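Local structure of transferrin (Manduca sexta, 6WB6) at residues A[5-10]-A[53-58]; A[41-46]-A[62-67]; A[45-50]-A[70-75]. The protein binds a single ferric ion per molecule together with a carbonate anion and transports iron as an insect transferrin. One frame throughout, in Å; residues are numbered along the deposited sequence.

Overall arrangement
All three contacts lie in the first transferrin-like half of the chain. Contact 1 and contact 2 are buried. Contact 3 is partly buried and nearer the surface. Contact 1 joins two strands through backbone bonds and an aliphatic group over a ring. Contact 2 packs helix 39-47 against helix 58-65 and the turn after it, mainly by apolar side chains and with no hydrogen bond. Contact 3 uses the end of the same helix 39-47, but there a salt bridge and hydrogen bonds of a glutamine amide join apolar packing of Val-46 on Phe-72. The disulfide Cys-8 to Cys-42 ties contact 1 to contact 2. Phe-72, from contact 3, touches both helices of contact 2.

Contact 1 of 3, residues A[5-10]-A[53-58]; sequences YKLCVP and FVPVDP
A single parallel beta bridge pairs Leu-7 of strand 5-10 with Phe-53 of strand 53-56. The two short strands run at 44° to each other and hold together over few residues. Phe-53 uses both its backbone N and its backbone O. Its N donates to Lys-6 O at 3.1 Å, and its O accepts from Cys-8 N at 3.0 Å. The second bond is the straighter, with 168° at the hydrogen. Leu-7 CA also brings its hydrogen to Phe-53 O, at 3.5 Å. The other edge of strand 5-10 pairs with strand 31-36, and strand 53-56 continues into the antiparallel sheet beside strand 275-279. The bridge therefore joins these two sheets of the first transferrin-like half. The Phe-53 side chain brings its ring against Leu-7. Its CG sits between the backbone N and the carbonyl carbon (chi1 69°). Leu-7 CD1 lies over one ring face, 3.9 Å from the centroid, as a CH-pi contact. Leu-7 CB reaches the rim atom CE1 of Phe-53 at 3.6 Å. The same Leu-7 CD1 rests on Pro-55 CD at 3.9 Å. Val-54 CG2 comes up to Cys-8 O at 3.8 Å, while Cys-8 SG is bound to Cys-42 of helix 39-47.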
loop_
_atom_site.group_PDB
_atom_site.type_symbol
_atom_site.label_atom_id
_atom_site.label_comp_id
_atom_site.label_asym_id
_atom_site.label_seq_id
_atom_site.Cartn_x
_atom_site.Cartn_y
_atom_site.Cartn_z
ATOM N N TYR A 5 -8.691 -29.709 -14.059
ATOM C CA TYR A 5 -9.077 -28.321 -13.841
ATOM C C TYR A 5 -7.930 -27.630 -13.122
ATOM O O TYR A 5 -7.593 -27.979 -11.985
ATOM C CB TYR A 5 -10.360 -28.205 -13.031
ATOM C CG TYR A 5 -11.603 -28.716 -13.717
ATOM C CD1 TYR A 5 -12.291 -27.944 -14.643
ATOM C CD2 TYR A 5 -12.108 -29.947 -13.401
ATOM C CE1 TYR A 5 -13.457 -28.413 -15.235
ATOM C CE2 TYR A 5 -13.260 -30.438 -13.986
ATOM C CZ TYR A 5 -13.934 -29.663 -14.897
ATOM O OH TYR A 5 -15.082 -30.156 -15.464
ATOM N N LYS A 6 -7.316 -26.670 -13.797
ATOM C CA LYS A 6 -6.107 -26.048 -13.300
ATOM C C LYS A 6 -6.512 -24.826 -12.495
ATOM O O LYS A 6 -7.191 -23.928 -13.007
ATOM C CB LYS A 6 -5.169 -25.706 -14.459
ATOM C CG LYS A 6 -4.427 -26.927 -14.986
ATOM C CD LYS A 6 -3.688 -26.663 -16.316
ATOM C CE LYS A 6 -4.665 -26.629 -17.486
ATOM N NZ LYS A 6 -5.620 -27.808 -17.551
ATOM N N LEU A 7 -6.117 -24.804 -11.243
ATOM C CA LEU A 7 -6.431 -23.702 -10.340
ATOM C C LEU A 7 -5.180 -22.864 -10.178
ATOM O O LEU A 7 -4.149 -23.372 -9.718
ATOM C CB LEU A 7 -6.883 -24.194 -8.972
ATOM C CG LEU A 7 -6.965 -23.103 -7.899
ATOM C CD1 LEU A 7 -7.942 -22.021 -8.326
ATOM C CD2 LEU A 7 -7.407 -23.701 -6.567
ATOM N N CYS A 8 -5.265 -21.590 -10.536
ATOM C CA CYS A 8 -4.110 -20.737 -10.347
ATOM C C CYS A 8 -4.082 -20.274 -8.905
ATOM O O CYS A 8 -5.118 -20.144 -8.253
ATOM C CB CYS A 8 -4.126 -19.562 -11.316
ATOM S SG CYS A 8 -2.635 -18.618 -11.266
ATOM N N VAL A 9 -2.877 -20.079 -8.394
ATOM C CA VAL A 9 -2.674 -19.866 -6.968
ATOM C C VAL A 9 -1.414 -19.018 -6.836
ATOM O O VAL A 9 -0.381 -19.345 -7.440
ATOM C CB VAL A 9 -2.568 -21.209 -6.222
ATOM C CG1 VAL A 9 -1.450 -22.056 -6.799
ATOM C CG2 VAL A 9 -2.334 -20.996 -4.766
ATOM N N PRO A 10 -1.450 -17.909 -6.107
ATOM C CA PRO A 10 -0.201 -17.208 -5.795
ATOM C C PRO A 10 0.856 -18.187 -5.307
ATOM O O PRO A 10 0.584 -19.057 -4.476
ATOM C CB PRO A 10 -0.621 -16.214 -4.711
ATOM C CG PRO A 10 -2.034 -15.879 -5.109
ATOM C CD PRO A 10 -2.627 -17.169 -5.635
ATOM N N PHE A 53 -9.082 -21.659 -13.866
ATOM C CA PHE A 53 -9.891 -20.760 -13.057
ATOM C C PHE A 53 -9.085 -20.258 -11.874
ATOM O O PHE A 53 -8.030 -20.801 -11.515
ATOM C CB PHE A 53 -11.169 -21.441 -12.565
ATOM C CG PHE A 53 -10.922 -22.527 -11.531
ATOM C CD1 PHE A 53 -10.149 -23.640 -11.835
ATOM C CD2 PHE A 53 -11.497 -22.431 -10.258
ATOM C CE1 PHE A 53 -9.938 -24.656 -10.880
ATOM C CE2 PHE A 53 -11.312 -23.417 -9.298
ATOM C CZ PHE A 53 -10.534 -24.530 -9.583
ATOM N N VAL A 54 -9.635 -19.224 -11.248
ATOM C CA VAL A 54 -8.989 -18.540 -10.142
ATOM C C VAL A 54 -10.049 -17.767 -9.362
ATOM O O VAL A 54 -11.014 -17.268 -9.954
ATOM C CB VAL A 54 -7.877 -17.615 -10.663
ATOM C CG1 VAL A 54 -8.490 -16.486 -11.513
ATOM C CG2 VAL A 54 -7.048 -17.089 -9.516
ATOM N N PRO A 55 -9.929 -17.675 -8.044
ATOM C CA PRO A 55 -10.838 -16.822 -7.274
ATOM C C PRO A 55 -10.575 -15.341 -7.532
ATOM O O PRO A 55 -9.434 -14.909 -7.688
ATOM C CB PRO A 55 -10.520 -17.204 -5.822
ATOM C CG PRO A 55 -9.092 -17.678 -5.890
ATOM C CD PRO A 55 -9.016 -18.430 -7.165
ATOM N N VAL A 56 -11.645 -14.560 -7.550
ATOM C CA VAL A 56 -11.574 -13.147 -7.902
ATOM C C VAL A 56 -12.496 -12.352 -6.985
ATOM O O VAL A 56 -13.618 -12.781 -6.695
ATOM C CB VAL A 56 -11.975 -12.912 -9.375
ATOM C CG1 VAL A 56 -10.843 -13.291 -10.354
ATOM C CG2 VAL A 56 -13.235 -13.677 -9.682
ATOM N N ASP A 57 -12.028 -11.187 -6.544
ATOM C CA ASP A 57 -12.937 -10.146 -6.110
ATOM C C ASP A 57 -13.514 -9.452 -7.344
ATOM O O ASP A 57 -12.967 -9.578 -8.440
ATOM C CB ASP A 57 -12.219 -9.130 -5.220
ATOM C CG ASP A 57 -11.579 -9.754 -3.979
ATOM O OD1 ASP A 57 -12.128 -10.718 -3.387
ATOM O OD2 ASP A 57 -10.519 -9.249 -3.579
ATOM N N PRO A 58 -14.610 -8.700 -7.185
ATOM C CA PRO A 58 -15.141 -7.907 -8.312
ATOM C C PRO A 58 -14.100 -6.989 -8.955
ATOM O O PRO A 58 -14.057 -6.828 -10.180
ATOM C CB PRO A 58 -16.280 -7.116 -7.643
ATOM C CG PRO A 58 -16.637 -7.911 -6.404
ATOM C CD PRO A 58 -15.320 -8.403 -5.924
#

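Contact 2 of 3, residues A[41-46]-A[62-67]; sequences ECLSFV and YVASKI
Helix 39-47 and the last turn of helix 58-65 come close at Leu-43 and Ala-64, whose CA atoms are 6.1 Å apart. No hydrogen bond crosses between segments 41-46 and 62-67. Leu-43 carries most of the contact. Its CG lies anti to the carbonyl carbon (chi1 -61°). Both of its methyl groups reach Ala-64. CD1 and CD2 of Leu-43 each lie 3.9 Å from Ala-64 CB, which faces both methyls equally. Leu-43 CD1 also meets Val-63 CG1 at 4.0 Å. The Leu-43 and Val-63 side chains cross at about a right angle. Helix 58-65 is the crossover of a beta-alpha-beta unit: it links strand 53-56 to strand 72-79. These two strands are parallel to each other, and strand 275-279, antiparallel to both, lies between them. Helix 39-47 packs beside the crossover, and Leu-43 also covers Val-54 and Val-56 of the sheet. Just past the crossover helix, Ile-67 returns toward helix 39-47. Its CD1, anti to CA (chi2 177°), lies 4.0 Å from Leu-43 CB and 3.9 Å from Leu-43 O. The same methyl group is 4.1 Å from Ser-44 N, so it packs on the helix backbone as well as on a side chain. Phe-72 of strand 72-79 touches Leu-43, Ala-64 and Ile-67. Val-63 also touches Val-371 and Ser-375 of helix 360-375, from the second transferrin-like half.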
loop_
_atom_site.group_PDB
_atom_site.type_symbol
_atom_site.label_atom_id
_atom_site.label_comp_id
_atom_site.label_asym_id
_atom_site.label_seq_id
_atom_site.Cartn_x
_atom_site.Cartn_y
_atom_site.Cartn_z
ATOM N N GLU A 41 -1.365 -11.815 -12.225
ATOM C CA GLU A 41 -0.801 -12.759 -13.187
ATOM C C GLU A 41 -1.733 -13.943 -13.446
ATOM O O GLU A 41 -1.825 -14.421 -14.584
ATOM C CB GLU A 41 0.554 -13.284 -12.719
ATOM C CG GLU A 41 1.156 -14.218 -13.775
ATOM C CD GLU A 41 2.634 -14.493 -13.600
ATOM O OE1 GLU A 41 3.391 -14.141 -14.533
ATOM O OE2 GLU A 41 3.022 -15.051 -12.546
ATOM N N CYS A 42 -2.409 -14.448 -12.398
ATOM C CA CYS A 42 -3.277 -15.617 -12.566
ATOM C C CYS A 42 -4.290 -15.389 -13.670
ATOM O O CYS A 42 -4.561 -16.293 -14.469
ATOM C CB CYS A 42 -4.017 -15.956 -11.259
ATOM S SG CYS A 42 -3.073 -16.949 -10.117
ATOM N N LEU A 43 -4.871 -14.186 -13.730
ATOM C CA LEU A 43 -5.868 -13.911 -14.761
ATOM C C LEU A 43 -5.260 -14.069 -16.152
ATOM O O LEU A 43 -5.922 -14.570 -17.069
ATOM C CB LEU A 43 -6.466 -12.509 -14.575
ATOM C CG LEU A 43 -7.192 -12.313 -13.231
ATOM C CD1 LEU A 43 -7.496 -10.841 -12.981
ATOM C CD2 LEU A 43 -8.469 -13.173 -13.108
ATOM N N SER A 44 -4.000 -13.644 -16.324
ATOM C CA SER A 44 -3.317 -13.825 -17.601
ATOM C C SER A 44 -3.180 -15.310 -17.928
ATOM O O SER A 44 -3.479 -15.738 -19.047
ATOM C CB SER A 44 -1.941 -13.158 -17.568
ATOM O OG SER A 44 -2.044 -11.758 -17.739
ATOM N N PHE A 45 -2.758 -16.107 -16.939
ATOM C CA PHE A 45 -2.640 -17.545 -17.137
ATOM C C PHE A 45 -3.983 -18.181 -17.424
ATOM O O PHE A 45 -4.041 -19.205 -18.114
ATOM C CB PHE A 45 -2.035 -18.220 -15.910
ATOM C CG PHE A 45 -0.589 -17.933 -15.697
ATOM C CD1 PHE A 45 0.154 -17.208 -16.630
ATOM C CD2 PHE A 45 0.046 -18.416 -14.568
ATOM C CE1 PHE A 45 1.492 -16.970 -16.422
ATOM C CE2 PHE A 45 1.377 -18.175 -14.348
ATOM C CZ PHE A 45 2.110 -17.443 -15.287
ATOM N N VAL A 46 -5.069 -17.626 -16.884
ATOM C CA VAL A 46 -6.379 -18.189 -17.177
ATOM C C VAL A 46 -6.751 -17.891 -18.612
ATOM O O VAL A 46 -7.206 -18.768 -19.348
ATOM C CB VAL A 46 -7.456 -17.660 -16.213
ATOM C CG1 VAL A 46 -8.859 -18.141 -16.673
ATOM C CG2 VAL A 46 -7.172 -18.114 -14.798
ATOM N N TYR A 62 -12.898 -6.997 -13.001
ATOM C CA TYR A 62 -12.671 -5.823 -13.810
ATOM C C TYR A 62 -11.297 -5.872 -14.463
ATOM O O TYR A 62 -11.174 -5.635 -15.665
ATOM C CB TYR A 62 -12.839 -4.558 -12.964
ATOM C CG TYR A 62 -12.717 -3.334 -13.821
ATOM C CD1 TYR A 62 -13.822 -2.834 -14.491
ATOM C CD2 TYR A 62 -11.488 -2.719 -14.021
ATOM C CE1 TYR A 62 -13.726 -1.741 -15.289
ATOM C CE2 TYR A 62 -11.380 -1.611 -14.842
ATOM C CZ TYR A 62 -12.510 -1.130 -15.468
ATOM O OH TYR A 62 -12.443 -0.039 -16.288
ATOM N N VAL A 63 -10.241 -6.164 -13.689
ATOM C CA VAL A 63 -8.924 -6.337 -14.307
ATOM C C VAL A 63 -9.013 -7.366 -15.411
ATOM O O VAL A 63 -8.398 -7.227 -16.475
ATOM C CB VAL A 63 -7.865 -6.747 -13.269
ATOM C CG1 VAL A 63 -6.537 -7.127 -13.973
ATOM C CG2 VAL A 63 -7.631 -5.610 -12.271
ATOM N N ALA A 64 -9.804 -8.405 -15.177
ATOM C CA ALA A 64 -9.844 -9.523 -16.102
ATOM C C ALA A 64 -10.582 -9.131 -17.372
ATOM O O ALA A 64 -10.181 -9.510 -18.476
ATOM C CB ALA A 64 -10.495 -10.713 -15.410
ATOM N N SER A 65 -11.619 -8.310 -17.229
ATOM C CA SER A 65 -12.430 -7.889 -18.355
ATOM C C SER A 65 -11.679 -6.965 -19.290
ATOM O O SER A 65 -12.162 -6.711 -20.393
ATOM C CB SER A 65 -13.700 -7.189 -17.858
ATOM O OG SER A 65 -13.407 -5.873 -17.419
ATOM N N LYS A 66 -10.517 -6.464 -18.883
ATOM C CA LYS A 66 -9.719 -5.571 -19.709
ATOM C C LYS A 66 -8.593 -6.284 -20.444
ATOM O O LYS A 66 -7.844 -5.631 -21.172
ATOM C CB LYS A 66 -9.103 -4.454 -18.860
ATOM C CG LYS A 66 -10.070 -3.701 -17.953
ATOM C CD LYS A 66 -11.428 -3.417 -18.602
ATOM C CE LYS A 66 -11.319 -2.497 -19.804
ATOM N NZ LYS A 66 -12.677 -2.119 -20.279
ATOM N N ILE A 67 -8.422 -7.582 -20.235
ATOM C CA ILE A 67 -7.338 -8.269 -20.933
ATOM C C ILE A 67 -7.676 -8.324 -22.415
ATOM O O ILE A 67 -8.811 -8.666 -22.776
ATOM C CB ILE A 67 -7.116 -9.667 -20.347
ATOM C CG1 ILE A 67 -6.511 -9.538 -18.949
ATOM C CG2 ILE A 67 -6.168 -10.483 -21.219
ATOM C CD1 ILE A 67 -6.326 -10.848 -18.253
#

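Contact 3 of 3, residues A[45-50]-A[70-75]; sequences FVQQRQ and QDFVVF
Arg-49 and Asp-71 meet tip to tip in an end-on salt bridge. Arg-49 NH2 donates to Asp-71 OD2 at 2.8 Å, and Arg-49 NH1 donates to Asp-71 OD1 at 2.9 Å. Each oxygen is met on its syn side, but the guanidinium and carboxylate planes are twisted 41° apart. Gln-47 reaches the same residue with its amide. Its CG is anti to the backbone N (chi1 179°), and the chain bends at chi2 (58°). Its OE1 accepts from Asp-71 N at 3.0 Å, and its NE2 makes a weak bond to Asp-71 OD1. The two acceptors Gln-47 OE1 and Asp-71 OD1 lie close together. A water donates to Asp-71 OD1 at 2.8 Å; its very short approach to Gln-47 OE1 is doubtful. That water sits over one face of the Phe-72 ring, 3.3 Å above its plane. The edge of the same ring faces Val-46, with CE1 of Phe-72 3.7 Å from Val-46 CG1. Further out, several bonds fix these groups. Arg-49 NH1 also donates to Gln-47 O at 2.9 Å, almost in the guanidinium plane, so one nitrogen bridges the helix end and the carboxylate. Arg-49 NE pairs with Asp-281, a second acidic partner, which further fixes the guanidinium. On the other segment, Gln-70 OE1 accepts from Phe-72 N at 3.0 Å and also from Lys-328 NZ. The backbone of Arg-49 has a positive phi and forms the Schellman motif that ends helix 39-47. The arrangement is thus a helix C-terminus, closed by a Schellman motif and docked by its polar side chains on the residues leading into strand 72-79.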
loop_
_atom_site.group_PDB
_atom_site.type_symbol
_atom_site.label_atom_id
_atom_site.label_comp_id
_atom_site.label_asym_id
_atom_site.label_seq_id
_atom_site.Cartn_x
_atom_site.Cartn_y
_atom_site.Cartn_z
ATOM N N PHE A 45 -2.758 -16.107 -16.939
ATOM C CA PHE A 45 -2.640 -17.545 -17.137
ATOM C C PHE A 45 -3.983 -18.181 -17.424
ATOM O O PHE A 45 -4.041 -19.205 -18.114
ATOM C CB PHE A 45 -2.035 -18.220 -15.910
ATOM C CG PHE A 45 -0.589 -17.933 -15.697
ATOM C CD1 PHE A 45 0.154 -17.208 -16.630
ATOM C CD2 PHE A 45 0.046 -18.416 -14.568
ATOM C CE1 PHE A 45 1.492 -16.970 -16.422
ATOM C CE2 PHE A 45 1.377 -18.175 -14.348
ATOM C CZ PHE A 45 2.110 -17.443 -15.287
ATOM N N VAL A 46 -5.069 -17.626 -16.884
ATOM C CA VAL A 46 -6.379 -18.189 -17.177
ATOM C C VAL A 46 -6.751 -17.891 -18.612
ATOM O O VAL A 46 -7.206 -18.768 -19.348
ATOM C CB VAL A 46 -7.456 -17.660 -16.213
ATOM C CG1 VAL A 46 -8.859 -18.141 -16.673
ATOM C CG2 VAL A 46 -7.172 -18.114 -14.798
ATOM N N GLN A 47 -6.584 -16.638 -19.027
ATOM C CA GLN A 47 -6.844 -16.302 -20.422
ATOM C C GLN A 47 -5.993 -17.163 -21.349
ATOM O O GLN A 47 -6.479 -17.665 -22.367
ATOM C CB GLN A 47 -6.558 -14.823 -20.673
ATOM C CG GLN A 47 -6.792 -14.418 -22.130
ATOM C CD GLN A 47 -8.209 -14.696 -22.565
ATOM O OE1 GLN A 47 -9.163 -14.484 -21.813
ATOM N NE2 GLN A 47 -8.358 -15.196 -23.774
ATOM N N GLN A 48 -4.725 -17.344 -21.001
ATOM C CA GLN A 48 -3.771 -18.119 -21.786
ATOM C C GLN A 48 -3.937 -19.625 -21.640
ATOM O O GLN A 48 -3.158 -20.374 -22.237
ATOM C CB GLN A 48 -2.340 -17.755 -21.381
ATOM C CG GLN A 48 -1.885 -16.340 -21.747
ATOM C CD GLN A 48 -0.643 -15.929 -20.954
ATOM O OE1 GLN A 48 -0.313 -16.544 -19.939
ATOM N NE2 GLN A 48 0.055 -14.910 -21.419
ATOM N N ARG A 49 -4.883 -20.091 -20.826
ATOM C CA ARG A 49 -5.144 -21.510 -20.605
ATOM C C ARG A 49 -4.012 -22.261 -19.925
ATOM O O ARG A 49 -4.009 -23.493 -19.972
ATOM C CB ARG A 49 -5.471 -22.244 -21.911
ATOM C CG ARG A 49 -6.942 -22.230 -22.307
ATOM C CD ARG A 49 -7.443 -20.830 -22.666
ATOM N NE ARG A 49 -8.827 -20.859 -23.142
ATOM C CZ ARG A 49 -9.583 -19.790 -23.369
ATOM N NH1 ARG A 49 -9.116 -18.566 -23.168
ATOM N NH2 ARG A 49 -10.817 -19.947 -23.794
ATOM N N GLN A 50 -3.033 -21.584 -19.306
ATOM C CA GLN A 50 -2.149 -22.314 -18.397
ATOM C C GLN A 50 -2.823 -22.616 -17.072
ATOM O O GLN A 50 -2.261 -23.331 -16.247
ATOM C CB GLN A 50 -0.882 -21.543 -18.071
ATOM C CG GLN A 50 0.044 -21.269 -19.228
ATOM C CD GLN A 50 1.190 -20.372 -18.787
ATOM O OE1 GLN A 50 1.371 -19.269 -19.301
ATOM N NE2 GLN A 50 1.957 -20.837 -17.815
ATOM N N GLN A 70 -10.163 -10.973 -24.080
ATOM C CA GLN A 70 -10.488 -11.914 -23.013
ATOM C C GLN A 70 -11.814 -12.616 -23.301
ATOM O O GLN A 70 -12.692 -12.085 -23.975
ATOM C CB GLN A 70 -10.511 -11.212 -21.645
ATOM C CG GLN A 70 -11.455 -10.038 -21.527
ATOM C CD GLN A 70 -12.905 -10.456 -21.345
ATOM O OE1 GLN A 70 -13.212 -11.561 -20.871
ATOM N NE2 GLN A 70 -13.811 -9.577 -21.745
ATOM N N ASP A 71 -11.923 -13.862 -22.830
ATOM C CA ASP A 71 -13.161 -14.623 -22.899
ATOM C C ASP A 71 -13.453 -15.266 -21.538
ATOM O O ASP A 71 -13.952 -16.394 -21.440
ATOM C CB ASP A 71 -13.123 -15.640 -24.054
ATOM C CG ASP A 71 -12.083 -16.749 -23.877
ATOM O OD1 ASP A 71 -11.273 -16.713 -22.937
ATOM O OD2 ASP A 71 -12.081 -17.673 -24.724
ATOM N N PHE A 72 -13.162 -14.521 -20.467
ATOM C CA PHE A 72 -13.450 -14.956 -19.108
ATOM C C PHE A 72 -14.933 -15.201 -18.913
ATOM O O PHE A 72 -15.780 -14.681 -19.644
ATOM C CB PHE A 72 -13.006 -13.913 -18.089
ATOM C CG PHE A 72 -11.539 -13.746 -17.999
ATOM C CD1 PHE A 72 -10.766 -14.714 -17.403
ATOM C CD2 PHE A 72 -10.932 -12.612 -18.466
ATOM C CE1 PHE A 72 -9.417 -14.568 -17.289
ATOM C CE2 PHE A 72 -9.571 -12.465 -18.372
ATOM C CZ PHE A 72 -8.810 -13.452 -17.773
ATOM N N VAL A 73 -15.246 -15.984 -17.886
ATOM C CA VAL A 73 -16.625 -16.202 -17.473
ATOM C C VAL A 73 -16.634 -16.327 -15.963
ATOM O O VAL A 73 -15.877 -17.121 -15.399
ATOM C CB VAL A 73 -17.232 -17.463 -18.121
ATOM C CG1 VAL A 73 -16.418 -18.710 -17.746
ATOM C CG2 VAL A 73 -18.671 -17.632 -17.690
ATOM N N VAL A 74 -17.445 -15.513 -15.302
ATOM C CA VAL A 74 -17.703 -15.706 -13.879
ATOM C C VAL A 74 -18.737 -16.814 -13.755
ATOM O O VAL A 74 -19.913 -16.598 -14.033
ATOM C CB VAL A 74 -18.179 -14.419 -13.203
ATOM C CG1 VAL A 74 -18.585 -14.711 -11.756
ATOM C CG2 VAL A 74 -17.056 -13.364 -13.266
ATOM N N PHE A 75 -18.295 -18.005 -13.332
ATOM C CA PHE A 75 -19.167 -19.171 -13.261
ATOM C C PHE A 75 -19.499 -19.574 -11.835
ATOM O O PHE A 75 -20.195 -20.569 -11.638
ATOM C CB PHE A 75 -18.528 -20.363 -14.000
ATOM C CG PHE A 75 -17.264 -20.858 -13.362
ATOM C CD1 PHE A 75 -17.301 -21.826 -12.381
ATOM C CD2 PHE A 75 -16.031 -20.342 -13.744
ATOM C CE1 PHE A 75 -16.152 -22.279 -11.798
ATOM C CE2 PHE A 75 -14.869 -20.787 -13.147
ATOM C CZ PHE A 75 -14.936 -21.764 -12.176
HETATM O O HOH W 1 -10.386 -16.151 -20.334
#